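Local coordinates for protein isocitrate dehydrogenase [NAD] subunit 1, mitochondrial (Saccharomyces cerevisiae, PDB 3BLX) that serves in the octameric, allosteric enzyme that oxidatively decarboxylates isocitrate to 2-oxoglutarate with NAD+ in the citric acid cycle, and also binds leaders of mitochondrial mRNAs, at residues E[316-321]-E[340-345]; E[291-296]-E[310-315]; E[285-290]-E[324-329]; E[43-48]-E[302-307]. One frame throughout, in Å; residues are numbered along the deposited sequence.

Contact 1. Residues E[316-321]-E[340-345]; sequences HETIAE and NEIINK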
loop_
_atom_site.group_PDB
_atom_site.type_symbol
_atom_site.label_atom_id
_atom_site.label_comp_id
_atom_site.label_asym_id
_atom_site.label_seq_id
_atom_site.Cartn_x
_atom_site.Cartn_y
_atom_site.Cartn_z
ATOM N N HIS E 316 14.394 -42.165 15.656
ATOM C CA HIS E 316 14.794 -43.164 14.676
ATOM C C HIS E 316 15.365 -44.407 15.354
ATOM O O HIS E 316 15.124 -45.533 14.919
ATOM C CB HIS E 316 15.815 -42.586 13.706
ATOM C CG HIS E 316 15.237 -41.591 12.754
ATOM N ND1 HIS E 316 14.125 -41.857 11.987
ATOM C CD2 HIS E 316 15.612 -40.328 12.445
ATOM C CE1 HIS E 316 13.841 -40.805 11.245
ATOM N NE2 HIS E 316 14.727 -39.860 11.505
ATOM N N GLU E 317 16.116 -44.173 16.428
ATOM C CA GLU E 317 16.744 -45.224 17.212
ATOM C C GLU E 317 15.671 -45.999 17.953
ATOM O O GLU E 317 15.653 -47.230 17.922
ATOM C CB GLU E 317 17.719 -44.603 18.213
ATOM C CG GLU E 317 18.795 -45.528 18.762
ATOM C CD GLU E 317 19.861 -44.766 19.541
ATOM O OE1 GLU E 317 20.507 -43.864 18.952
ATOM O OE2 GLU E 317 20.049 -45.066 20.741
ATOM N N THR E 318 14.768 -45.277 18.610
ATOM C CA THR E 318 13.679 -45.925 19.325
ATOM C C THR E 318 12.814 -46.826 18.432
ATOM O O THR E 318 12.422 -47.913 18.843
ATOM C CB THR E 318 12.789 -44.921 20.028
ATOM O OG1 THR E 318 13.555 -44.207 21.004
ATOM C CG2 THR E 318 11.619 -45.625 20.712
ATOM N N ILE E 319 12.511 -46.391 17.215
ATOM C CA ILE E 319 11.663 -47.210 16.360
ATOM C C ILE E 319 12.479 -48.324 15.673
ATOM O O ILE E 319 11.936 -49.374 15.306
ATOM C CB ILE E 319 10.741 -46.389 15.334
ATOM C CG1 ILE E 319 11.337 -46.356 13.940
ATOM C CG2 ILE E 319 10.359 -44.998 15.821
ATOM C CD1 ILE E 319 10.800 -47.471 13.075
ATOM N N ALA E 320 13.784 -48.115 15.522
ATOM C CA ALA E 320 14.656 -49.154 14.957
ATOM C C ALA E 320 14.717 -50.438 15.811
ATOM O O ALA E 320 14.709 -51.551 15.278
ATOM C CB ALA E 320 16.041 -48.610 14.725
ATOM N N GLU E 321 14.791 -50.275 17.130
ATOM C CA GLU E 321 14.665 -51.390 18.064
ATOM C C GLU E 321 13.197 -51.610 18.392
ATOM O O GLU E 321 12.578 -50.785 19.067
ATOM C CB GLU E 321 15.409 -51.063 19.360
ATOM C CG GLU E 321 16.758 -50.395 19.152
ATOM C CD GLU E 321 17.193 -49.567 20.351
ATOM O OE1 GLU E 321 16.385 -49.419 21.312
ATOM O OE2 GLU E 321 18.347 -49.066 20.314
ATOM N N ASN E 340 8.318 -41.636 26.479
ATOM C CA ASN E 340 9.267 -41.822 27.575
ATOM C C ASN E 340 10.566 -42.542 27.166
ATOM O O ASN E 340 11.643 -42.186 27.649
ATOM C CB ASN E 340 8.590 -42.500 28.754
ATOM C CG ASN E 340 7.564 -41.601 29.421
ATOM O OD1 ASN E 340 7.670 -40.368 29.367
ATOM N ND2 ASN E 340 6.558 -42.212 30.053
ATOM N N GLU E 341 10.461 -43.526 26.266
ATOM C CA GLU E 341 11.620 -44.200 25.716
ATOM C C GLU E 341 12.504 -43.227 24.941
ATOM O O GLU E 341 13.731 -43.294 25.012
ATOM C CB GLU E 341 11.200 -45.348 24.785
ATOM C CG GLU E 341 11.885 -46.719 25.045
ATOM C CD GLU E 341 13.426 -46.706 25.051
ATOM O OE1 GLU E 341 14.029 -47.027 24.002
ATOM O OE2 GLU E 341 14.034 -46.415 26.111
ATOM N N ILE E 342 11.882 -42.331 24.188
ATOM C CA ILE E 342 12.623 -41.336 23.424
ATOM C C ILE E 342 13.344 -40.372 24.359
ATOM O O ILE E 342 14.529 -40.133 24.203
ATOM C CB ILE E 342 11.703 -40.557 22.460
ATOM C CG1 ILE E 342 11.307 -41.440 21.271
ATOM C CG2 ILE E 342 12.385 -39.301 21.942
ATOM C CD1 ILE E 342 10.090 -40.921 20.521
ATOM N N ILE E 343 12.619 -39.833 25.334
ATOM C CA ILE E 343 13.193 -38.954 26.328
ATOM C C ILE E 343 14.342 -39.644 27.057
ATOM O O ILE E 343 15.329 -39.000 27.426
ATOM C CB ILE E 343 12.138 -38.536 27.346
ATOM C CG1 ILE E 343 11.082 -37.674 26.660
ATOM C CG2 ILE E 343 12.785 -37.777 28.503
ATOM C CD1 ILE E 343 9.942 -37.281 27.576
ATOM N N ASN E 344 14.214 -40.957 27.251
ATOM C CA ASN E 344 15.230 -41.744 27.932
ATOM C C ASN E 344 16.543 -41.832 27.146
ATOM O O ASN E 344 17.623 -41.716 27.725
ATOM C CB ASN E 344 14.691 -43.143 28.267
ATOM C CG ASN E 344 15.707 -44.006 29.001
ATOM O OD1 ASN E 344 16.077 -43.695 30.129
ATOM N ND2 ASN E 344 16.159 -45.101 28.361
ATOM N N LYS E 345 16.460 -42.036 25.837
ATOM C CA LYS E 345 17.672 -42.083 25.008
ATOM C C LYS E 345 18.281 -40.705 24.893
ATOM O O LYS E 345 19.445 -40.568 24.532
ATOM C CB LYS E 345 17.394 -42.620 23.597
ATOM C CG LYS E 345 16.298 -43.644 23.572
ATOM C CD LYS E 345 16.477 -44.616 22.426
ATOM C CE LYS E 345 17.508 -45.674 22.780
ATOM N NZ LYS E 345 17.504 -46.766 21.789
#
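Segments 316-320 and 340-345 of the chain's last two helices, 306-320 and 335-347, cross at 122°, and a salt-bridge network of two glutamates around one lysine spans them beside a small buried patch. Glu317 comes first: its CG lies anti to the backbone N (chi1 -159°) and the chain runs on extended, so that OE2 crosses obliquely to the tip of Lys345 and pairs with NZ at 3.2 Å, a salt bridge whose hydrogen bond is weak. Thr318, short and branched, suits the point where its CA stands 6.2 Å from Ile342 CA. Its OG1 sits beside the backbone N and bonds to Ala314 O of its own helix; being satisfied there, it can lie 3.6 Å from Ile342 CG1, while CG2 faces Glu341 CB. The aliphatic part of Lys345 also passes over this hydroxyl. An alanine in place of Lys345 has neither the long aliphatic chain nor the ammonium, and would probably leave the two carboxylates to repel each other and the contact less firmly joined. Glu321, the first residue past the helix, meets the lysine tip to tip, turning its carboxylate so that OE1 and OE2 both lie 2.9 Å from Lys345 NZ.

Contact 2. Residues E[291-296]-E[310-315]; sequences MILSST and RISKAV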
loop_
_atom_site.group_PDB
_atom_site.type_symbol
_atom_site.label_atom_id
_atom_site.label_comp_id
_atom_site.label_asym_id
_atom_site.label_seq_id
_atom_site.Cartn_x
_atom_site.Cartn_y
_atom_site.Cartn_z
ATOM N N MET E 291 4.037 -36.081 14.217
ATOM C CA MET E 291 4.070 -34.825 14.964
ATOM C C MET E 291 5.490 -34.472 15.458
ATOM O O MET E 291 5.931 -33.352 15.308
ATOM C CB MET E 291 3.091 -34.864 16.136
ATOM C CG MET E 291 2.872 -33.551 16.758
ATOM S SD MET E 291 2.241 -32.380 15.568
ATOM C CE MET E 291 0.585 -32.988 15.331
ATOM N N ILE E 292 6.207 -35.438 16.015
ATOM C CA ILE E 292 7.539 -35.181 16.500
ATOM C C ILE E 292 8.500 -34.782 15.370
ATOM O O ILE E 292 9.257 -33.815 15.496
ATOM C CB ILE E 292 8.102 -36.408 17.251
ATOM C CG1 ILE E 292 7.150 -36.829 18.382
ATOM C CG2 ILE E 292 9.498 -36.096 17.811
ATOM C CD1 ILE E 292 7.538 -38.131 19.103
ATOM N N LEU E 293 8.482 -35.543 14.281
ATOM C CA LEU E 293 9.324 -35.247 13.138
ATOM C C LEU E 293 8.976 -33.891 12.503
ATOM O O LEU E 293 9.850 -33.158 12.044
ATOM C CB LEU E 293 9.225 -36.368 12.104
ATOM C CG LEU E 293 9.846 -37.675 12.588
ATOM C CD1 LEU E 293 9.834 -38.729 11.501
ATOM C CD2 LEU E 293 11.257 -37.416 13.067
ATOM N N SER E 294 7.694 -33.564 12.469
ATOM C CA SER E 294 7.282 -32.270 11.976
ATOM C C SER E 294 7.844 -31.230 12.920
ATOM O O SER E 294 8.279 -30.175 12.496
ATOM C CB SER E 294 5.754 -32.175 11.937
ATOM O OG SER E 294 5.239 -33.025 10.933
ATOM N N SER E 295 7.836 -31.571 14.198
ATOM C CA SER E 295 8.392 -30.743 15.250
ATOM C C SER E 295 9.838 -30.399 14.968
ATOM O O SER E 295 10.289 -29.299 15.293
ATOM C CB SER E 295 8.336 -31.503 16.582
ATOM O OG SER E 295 8.356 -30.623 17.658
ATOM N N THR E 296 10.581 -31.350 14.402
ATOM C CA THR E 296 11.987 -31.118 14.154
ATOM C C THR E 296 12.193 -30.281 12.901
ATOM O O THR E 296 13.124 -29.488 12.851
ATOM C CB THR E 296 12.816 -32.416 14.130
ATOM O OG1 THR E 296 12.605 -33.112 12.905
ATOM C CG2 THR E 296 12.436 -33.289 15.293
ATOM N N ARG E 310 19.286 -34.204 17.488
ATOM C CA ARG E 310 19.202 -35.088 18.634
ATOM C C ARG E 310 17.840 -35.772 18.717
ATOM O O ARG E 310 17.761 -36.998 18.810
ATOM C CB ARG E 310 19.502 -34.318 19.920
ATOM C CG ARG E 310 20.960 -33.903 20.062
ATOM C CD ARG E 310 21.135 -32.914 21.195
ATOM N NE ARG E 310 20.476 -33.351 22.424
ATOM C CZ ARG E 310 20.992 -34.242 23.259
ATOM N NH1 ARG E 310 22.167 -34.791 22.983
ATOM N NH2 ARG E 310 20.335 -34.583 24.362
ATOM N N ILE E 311 16.777 -34.973 18.669
ATOM C CA ILE E 311 15.422 -35.495 18.752
ATOM C C ILE E 311 15.140 -36.457 17.621
ATOM O O ILE E 311 14.472 -37.471 17.803
ATOM C CB ILE E 311 14.391 -34.395 18.711
ATOM C CG1 ILE E 311 14.468 -33.583 20.002
ATOM C CG2 ILE E 311 13.014 -34.999 18.505
ATOM C CD1 ILE E 311 13.566 -32.378 20.003
ATOM N N SER E 312 15.678 -36.147 16.452
ATOM C CA SER E 312 15.490 -37.005 15.299
ATOM C C SER E 312 16.205 -38.354 15.454
ATOM O O SER E 312 15.673 -39.396 15.080
ATOM C CB SER E 312 15.959 -36.297 14.028
ATOM O OG SER E 312 15.602 -37.036 12.862
ATOM N N LYS E 313 17.421 -38.330 15.990
ATOM C CA LYS E 313 18.183 -39.558 16.203
ATOM C C LYS E 313 17.492 -40.426 17.262
ATOM O O LYS E 313 17.308 -41.626 17.087
ATOM C CB LYS E 313 19.615 -39.233 16.620
ATOM C CG LYS E 313 20.560 -40.419 16.595
ATOM C CD LYS E 313 21.968 -40.013 17.012
ATOM C CE LYS E 313 22.937 -41.172 16.867
ATOM N NZ LYS E 313 24.334 -40.755 17.177
ATOM N N ALA E 314 17.085 -39.803 18.352
ATOM C CA ALA E 314 16.300 -40.492 19.364
ATOM C C ALA E 314 15.082 -41.261 18.813
ATOM O O ALA E 314 14.885 -42.419 19.161
ATOM C CB ALA E 314 15.880 -39.511 20.487
ATOM N N VAL E 315 14.259 -40.643 17.970
ATOM C CA VAL E 315 13.064 -41.351 17.543
ATOM C C VAL E 315 13.399 -42.415 16.502
ATOM O O VAL E 315 12.770 -43.465 16.490
ATOM C CB VAL E 315 11.861 -40.443 17.092
ATOM C CG1 VAL E 315 11.998 -39.036 17.610
ATOM C CG2 VAL E 315 11.671 -40.462 15.594
#
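One methyl of Ile311 lies at the heart of this helical hairpin: its CG2 is 3.7 Å from Ile292 CG2 and equally near CG2 of Thr296, one turn further along helix 289-302. Val315, a turn along the partner helix, divides its branches, CG1 resting 3.9 Å from Ile292 CG2 and CG2 meeting Leu293 CD2 at 4.0 Å. Beta-branched residues fit well here, since their methyls start close to the backbone and the axes are 9.7 Å apart. Thr296 can offer a methyl because its hydroxyl is occupied: OG1 takes the crowded position between backbone N and carbonyl carbon (chi1 76°) and donates to an in-plane lone pair of Leu293 O at 2.9 Å, leaving CG2 to face Ile311. A glycine here has neither methyl nor hydroxyl, and would probably loosen the packing against Ile311 and this turn of the helix. Further out, Ile342 of helix 335-347 packs on Ile292 and Val315, Ile45 covers Ile311, and Ala258 of strand 258-262 backs Leu293. Segments 291-296 and 310-315, which run nearly antiparallel at 155°, are therefore held across this interface by the fit of apolar groups, with the polar atom of Thr296 turned back on its own backbone.

Contact 3. Residues E[285-290]-E[324-329]; sequences VANPTA and HTTRDI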
loop_
_atom_site.group_PDB
_atom_site.type_symbol
_atom_site.label_atom_id
_atom_site.label_comp_id
_atom_site.label_asym_id
_atom_site.label_seq_id
_atom_site.Cartn_x
_atom_site.Cartn_y
_atom_site.Cartn_z
ATOM N N VAL E 285 -2.989 -44.533 22.304
ATOM C CA VAL E 285 -2.445 -45.561 21.417
ATOM C C VAL E 285 -1.813 -45.017 20.135
ATOM O O VAL E 285 -1.110 -45.753 19.425
ATOM C CB VAL E 285 -3.517 -46.624 21.040
ATOM C CG1 VAL E 285 -3.979 -47.367 22.259
ATOM C CG2 VAL E 285 -4.695 -45.981 20.355
ATOM N N ALA E 286 -2.083 -43.743 19.838
ATOM C CA ALA E 286 -1.701 -43.114 18.562
ATOM C C ALA E 286 -0.179 -42.929 18.379
ATOM O O ALA E 286 0.533 -42.723 19.345
ATOM C CB ALA E 286 -2.410 -41.799 18.422
ATOM N N ASN E 287 0.312 -43.031 17.147
ATOM C CA ASN E 287 1.730 -42.819 16.884
ATOM C C ASN E 287 2.061 -41.337 16.808
ATOM O O ASN E 287 1.506 -40.635 15.962
ATOM C CB ASN E 287 2.135 -43.504 15.576
ATOM C CG ASN E 287 3.635 -43.704 15.472
ATOM O OD1 ASN E 287 4.397 -43.205 16.309
ATOM N ND2 ASN E 287 4.071 -44.436 14.444
ATOM N N PRO E 288 2.970 -40.845 17.687
ATOM C CA PRO E 288 3.327 -39.421 17.742
ATOM C C PRO E 288 4.463 -39.071 16.795
ATOM O O PRO E 288 4.797 -37.904 16.711
ATOM C CB PRO E 288 3.811 -39.223 19.178
ATOM C CG PRO E 288 3.931 -40.588 19.760
ATOM C CD PRO E 288 3.733 -41.604 18.682
ATOM N N THR E 289 5.038 -40.060 16.111
ATOM C CA THR E 289 6.195 -39.858 15.235
ATOM C C THR E 289 6.068 -38.693 14.223
ATOM O O THR E 289 6.978 -37.881 14.090
ATOM C CB THR E 289 6.559 -41.179 14.488
ATOM O OG1 THR E 289 6.864 -42.186 15.445
ATOM C CG2 THR E 289 7.744 -41.002 13.601
ATOM N N ALA E 290 4.939 -38.628 13.520
ATOM C CA ALA E 290 4.713 -37.623 12.494
ATOM C C ALA E 290 4.736 -36.248 13.109
ATOM O O ALA E 290 5.374 -35.358 12.594
ATOM C CB ALA E 290 3.390 -37.868 11.756
ATOM N N HIS E 324 9.075 -50.842 22.676
ATOM C CA HIS E 324 8.432 -49.558 22.996
ATOM C C HIS E 324 7.765 -48.854 21.810
ATOM O O HIS E 324 7.192 -47.777 21.957
ATOM C CB HIS E 324 9.426 -48.613 23.649
ATOM C CG HIS E 324 9.899 -49.077 24.980
ATOM N ND1 HIS E 324 11.145 -49.632 25.166
ATOM C CD2 HIS E 324 9.295 -49.076 26.192
ATOM C CE1 HIS E 324 11.292 -49.942 26.441
ATOM N NE2 HIS E 324 10.185 -49.616 27.083
ATOM N N THR E 325 7.854 -49.470 20.642
ATOM C CA THR E 325 7.163 -49.029 19.447
ATOM C C THR E 325 5.640 -49.065 19.647
ATOM O O THR E 325 5.113 -49.879 20.404
ATOM C CB THR E 325 7.622 -49.923 18.290
ATOM O OG1 THR E 325 8.677 -49.264 17.590
ATOM C CG2 THR E 325 6.498 -50.260 17.332
ATOM N N THR E 326 4.937 -48.158 18.982
ATOM C CA THR E 326 3.487 -48.035 19.119
ATOM C C THR E 326 2.744 -49.098 18.265
ATOM O O THR E 326 3.348 -49.756 17.412
ATOM C CB THR E 326 3.065 -46.563 18.813
ATOM O OG1 THR E 326 1.795 -46.271 19.403
ATOM C CG2 THR E 326 3.027 -46.307 17.340
ATOM N N ARG E 327 1.447 -49.294 18.485
ATOM C CA ARG E 327 0.780 -50.468 17.881
ATOM C C ARG E 327 0.643 -50.518 16.354
ATOM O O ARG E 327 0.479 -51.594 15.781
ATOM C CB ARG E 327 -0.574 -50.774 18.551
ATOM C CG ARG E 327 -1.750 -50.020 17.990
ATOM C CD ARG E 327 -3.029 -50.373 18.747
ATOM N NE ARG E 327 -4.182 -49.589 18.293
ATOM C CZ ARG E 327 -5.392 -49.625 18.855
ATOM N NH1 ARG E 327 -5.621 -50.410 19.904
ATOM N NH2 ARG E 327 -6.377 -48.872 18.368
ATOM N N ASP E 328 0.725 -49.370 15.696
ATOM C CA ASP E 328 0.506 -49.306 14.251
ATOM C C ASP E 328 1.729 -49.692 13.432
ATOM O O ASP E 328 1.608 -49.970 12.232
ATOM C CB ASP E 328 0.037 -47.911 13.846
ATOM C CG ASP E 328 0.744 -46.807 14.630
ATOM O OD1 ASP E 328 1.693 -46.197 14.067
ATOM O OD2 ASP E 328 0.344 -46.557 15.804
ATOM N N ILE E 329 2.900 -49.685 14.060
ATOM C CA ILE E 329 4.101 -50.200 13.401
ATOM C C ILE E 329 4.560 -51.507 14.035
ATOM O O ILE E 329 5.736 -51.846 13.987
ATOM C CB ILE E 329 5.242 -49.178 13.369
ATOM C CG1 ILE E 329 5.451 -48.568 14.752
ATOM C CG2 ILE E 329 4.948 -48.093 12.363
ATOM C CD1 ILE E 329 6.667 -47.658 14.814
#
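The capped start of helix 289-302 is held here against the loop that joins helix 306-320 to helix 335-347. Asn287 forms an Asx turn, its OD1 accepting from Thr289 N at 3.2 Å across the intervening Pro288; the hydroxyl of Thr289 donates to the same oxygen, with OG1 2.8 Å away. Both donors stand above the carbonyl plane, so two bonds grip OD1 and fix the rotation of the amide. Asparagine suits the place because its other end is a donor: with CG anti to the backbone N (chi1 -162°), ND2 points across to the loop and bonds to Asp328 OD1 at 3.0 Å. That bond is bent, with 131° at the hydrogen, and the amide and carboxylate planes are 45° apart, yet it reaches the syn lone pair of the carboxylate. The negative charge would probably polarise the amide and make OD1 the better acceptor for the helix start.

Thr326 lies between the two segments. Its CG2 lies against the amide, 3.3 Å from Asn287 CG, while its OG1, anti to the backbone N, comes within 3.0 Å of Val285 O. Phe338 of helix 335-347 touches Asn287, Pro288 and Thr289, which places the cap beside the last helix of the chain. Towards the surface, extended Arg327 lays one face of its guanidinium against the branched Val285, the two side chains crossing obliquely, so that Val285 CG2 lies 3.8 Å above the guanidinium plane of Arg327, offset toward its rim.

Contact 4. Residues E[43-48]-E[302-307]; sequences ENIPID and LGLNEY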
loop_
_atom_site.group_PDB
_atom_site.type_symbol
_atom_site.label_atom_id
_atom_site.label_comp_id
_atom_site.label_asym_id
_atom_site.label_seq_id
_atom_site.Cartn_x
_atom_site.Cartn_y
_atom_site.Cartn_z
ATOM N N GLU E 43 14.159 -31.598 27.004
ATOM C CA GLU E 43 15.380 -31.214 26.323
ATOM C C GLU E 43 15.678 -29.746 26.653
ATOM O O GLU E 43 16.692 -29.186 26.239
ATOM C CB GLU E 43 15.183 -31.400 24.829
ATOM C CG GLU E 43 16.459 -31.488 24.050
ATOM C CD GLU E 43 17.195 -32.782 24.292
ATOM O OE1 GLU E 43 18.395 -32.859 23.956
ATOM O OE2 GLU E 43 16.580 -33.722 24.826
ATOM N N ASN E 44 14.769 -29.144 27.420
ATOM C CA ASN E 44 14.859 -27.749 27.831
ATOM C C ASN E 44 15.128 -26.780 26.666
ATOM O O ASN E 44 16.108 -26.025 26.664
ATOM C CB ASN E 44 15.889 -27.582 28.945
ATOM C CG ASN E 44 15.538 -26.450 29.892
ATOM O OD1 ASN E 44 14.395 -26.298 30.326
ATOM N ND2 ASN E 44 16.525 -25.649 30.218
ATOM N N ILE E 45 14.236 -26.814 25.681
ATOM C CA ILE E 45 14.342 -26.001 24.476
ATOM C C ILE E 45 13.716 -24.636 24.747
ATOM O O ILE E 45 12.713 -24.541 25.478
ATOM C CB ILE E 45 13.652 -26.721 23.272
ATOM C CG1 ILE E 45 14.419 -27.992 22.914
ATOM C CG2 ILE E 45 13.555 -25.833 22.047
ATOM C CD1 ILE E 45 13.839 -28.787 21.763
ATOM N N PRO E 46 14.319 -23.569 24.179
ATOM C CA PRO E 46 13.892 -22.179 24.410
ATOM C C PRO E 46 12.635 -21.826 23.611
ATOM O O PRO E 46 12.618 -20.899 22.811
ATOM C CB PRO E 46 15.083 -21.344 23.905
ATOM C CG PRO E 46 16.096 -22.311 23.377
ATOM C CD PRO E 46 15.452 -23.641 23.239
ATOM N N ILE E 47 11.575 -22.574 23.838
ATOM C CA ILE E 47 10.333 -22.326 23.153
ATOM C C ILE E 47 9.204 -22.203 24.150
ATOM O O ILE E 47 9.035 -23.055 25.014
ATOM C CB ILE E 47 10.047 -23.437 22.129
ATOM C CG1 ILE E 47 11.023 -23.320 20.962
ATOM C CG2 ILE E 47 8.617 -23.355 21.638
ATOM C CD1 ILE E 47 10.777 -24.287 19.861
ATOM N N ASP E 48 8.462 -21.109 24.053
ATOM C CA ASP E 48 7.246 -20.912 24.829
ATOM C C ASP E 48 6.023 -21.120 23.932
ATOM O O ASP E 48 5.877 -20.474 22.900
ATOM C CB ASP E 48 7.216 -19.509 25.424
ATOM C CG ASP E 48 8.273 -19.288 26.525
ATOM O OD1 ASP E 48 8.746 -20.277 27.130
ATOM O OD2 ASP E 48 8.618 -18.109 26.790
ATOM N N LEU E 302 13.609 -22.708 12.773
ATOM C CA LEU E 302 13.858 -21.685 13.776
ATOM C C LEU E 302 15.345 -21.434 13.986
ATOM O O LEU E 302 15.718 -20.536 14.732
ATOM C CB LEU E 302 13.231 -22.102 15.083
ATOM C CG LEU E 302 11.728 -21.959 15.080
ATOM C CD1 LEU E 302 11.163 -22.537 16.359
ATOM C CD2 LEU E 302 11.385 -20.493 14.967
ATOM N N GLY E 303 16.187 -22.244 13.341
ATOM C CA GLY E 303 17.629 -22.164 13.488
ATOM C C GLY E 303 18.218 -22.927 14.662
ATOM O O GLY E 303 19.438 -22.908 14.872
ATOM N N LEU E 304 17.354 -23.573 15.447
ATOM C CA LEU E 304 17.814 -24.454 16.500
ATOM C C LEU E 304 18.498 -25.611 15.790
ATOM O O LEU E 304 19.569 -25.435 15.221
ATOM C CB LEU E 304 16.650 -24.876 17.366
ATOM C CG LEU E 304 16.068 -23.638 18.080
ATOM C CD1 LEU E 304 14.874 -23.986 18.959
ATOM C CD2 LEU E 304 17.127 -22.875 18.905
ATOM N N ASN E 305 17.907 -26.786 15.799
ATOM C CA ASN E 305 18.398 -27.868 14.929
ATOM C C ASN E 305 19.645 -28.681 15.359
ATOM O O ASN E 305 19.924 -29.746 14.816
ATOM C CB ASN E 305 18.429 -27.436 13.439
ATOM C CG ASN E 305 19.717 -26.767 13.029
ATOM O OD1 ASN E 305 20.787 -27.120 13.515
ATOM N ND2 ASN E 305 19.627 -25.802 12.111
ATOM N N GLU E 306 20.382 -28.194 16.339
ATOM C CA GLU E 306 21.236 -29.085 17.096
ATOM C C GLU E 306 20.227 -29.933 17.849
ATOM O O GLU E 306 20.272 -31.160 17.786
ATOM C CB GLU E 306 22.117 -28.310 18.069
ATOM C CG GLU E 306 22.858 -27.106 17.442
ATOM C CD GLU E 306 22.029 -25.797 17.404
ATOM O OE1 GLU E 306 21.076 -25.631 18.216
ATOM O OE2 GLU E 306 22.351 -24.922 16.565
ATOM N N TYR E 307 19.286 -29.263 18.518
ATOM C CA TYR E 307 18.164 -29.935 19.168
ATOM C C TYR E 307 17.388 -30.851 18.195
ATOM O O TYR E 307 16.858 -31.898 18.579
ATOM C CB TYR E 307 17.187 -28.911 19.730
ATOM C CG TYR E 307 17.673 -28.102 20.909
ATOM C CD1 TYR E 307 18.170 -26.814 20.737
ATOM C CD2 TYR E 307 17.593 -28.603 22.196
ATOM C CE1 TYR E 307 18.592 -26.067 21.815
ATOM C CE2 TYR E 307 18.007 -27.860 23.278
ATOM C CZ TYR E 307 18.507 -26.594 23.085
ATOM O OH TYR E 307 18.925 -25.853 24.171
#
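Tyr307 CG and Ile45 CG1 both lie anti to the carbonyl carbon, beside the backbone N, with chi1 -69° and -66°, and these torsions send the two groups toward each other tip to tip. Ile45 brings its CB over one face of the phenol ring, and its CG1 comes 3.3 Å from Tyr307 CD2. The ring edge is met by Glu43, whose CG lies in the ring plane 3.6 Å from Tyr307 CD2; its chain then bends at chi2, and the carboxylate goes to a salt bridge with Arg310. A tyrosine suits this border, being broad enough to touch the whole turn from Glu43 to Pro46.

Leucines continue the apolar strip. Leu304 CD1 packs 3.8 Å from Ile45 CG2, and Leu302 CD1 lies 3.9 Å from Ile47 CD1, while Phe40 of helix 27-42 backs both isoleucines. Pro46 centres an inverse gamma turn that leads into strand 47-51. Asn44 packs on Phe18 of a second copy of this subunit.

Gly303, with phi 85°, adopts a backbone in which a CB would press on the preceding carbonyl oxygen. Asn44 and Gly303 each close a Schellman motif at the end of their own helix: one inside the beta-alpha-beta crossover from strand 17-25 through helix 27-42 to the parallel strand 47-51, the other in the tight link between helices 289-302 and 306-320.

How the contacts relate
Helix 306-320 runs through contacts 1, 2 and 4, and helix 289-302 carries contact 2 in its body and contact 3 at its start. Contact 2 is the buried one and relies on methyl groups; the other three are partly buried and add polar or aromatic chemistry: a charge network in contact 1, a side-chain cap in contact 3, a phenol ring in contact 4. Ile342 joins contact 1 to contact 2, and Arg310 pairs with Glu43 to join contact 2 to contact 4. Contacts 3 and 4, with centres about 24 Å apart, do not touch: they lie at opposite ends of the helix pair whose middle is contact 2.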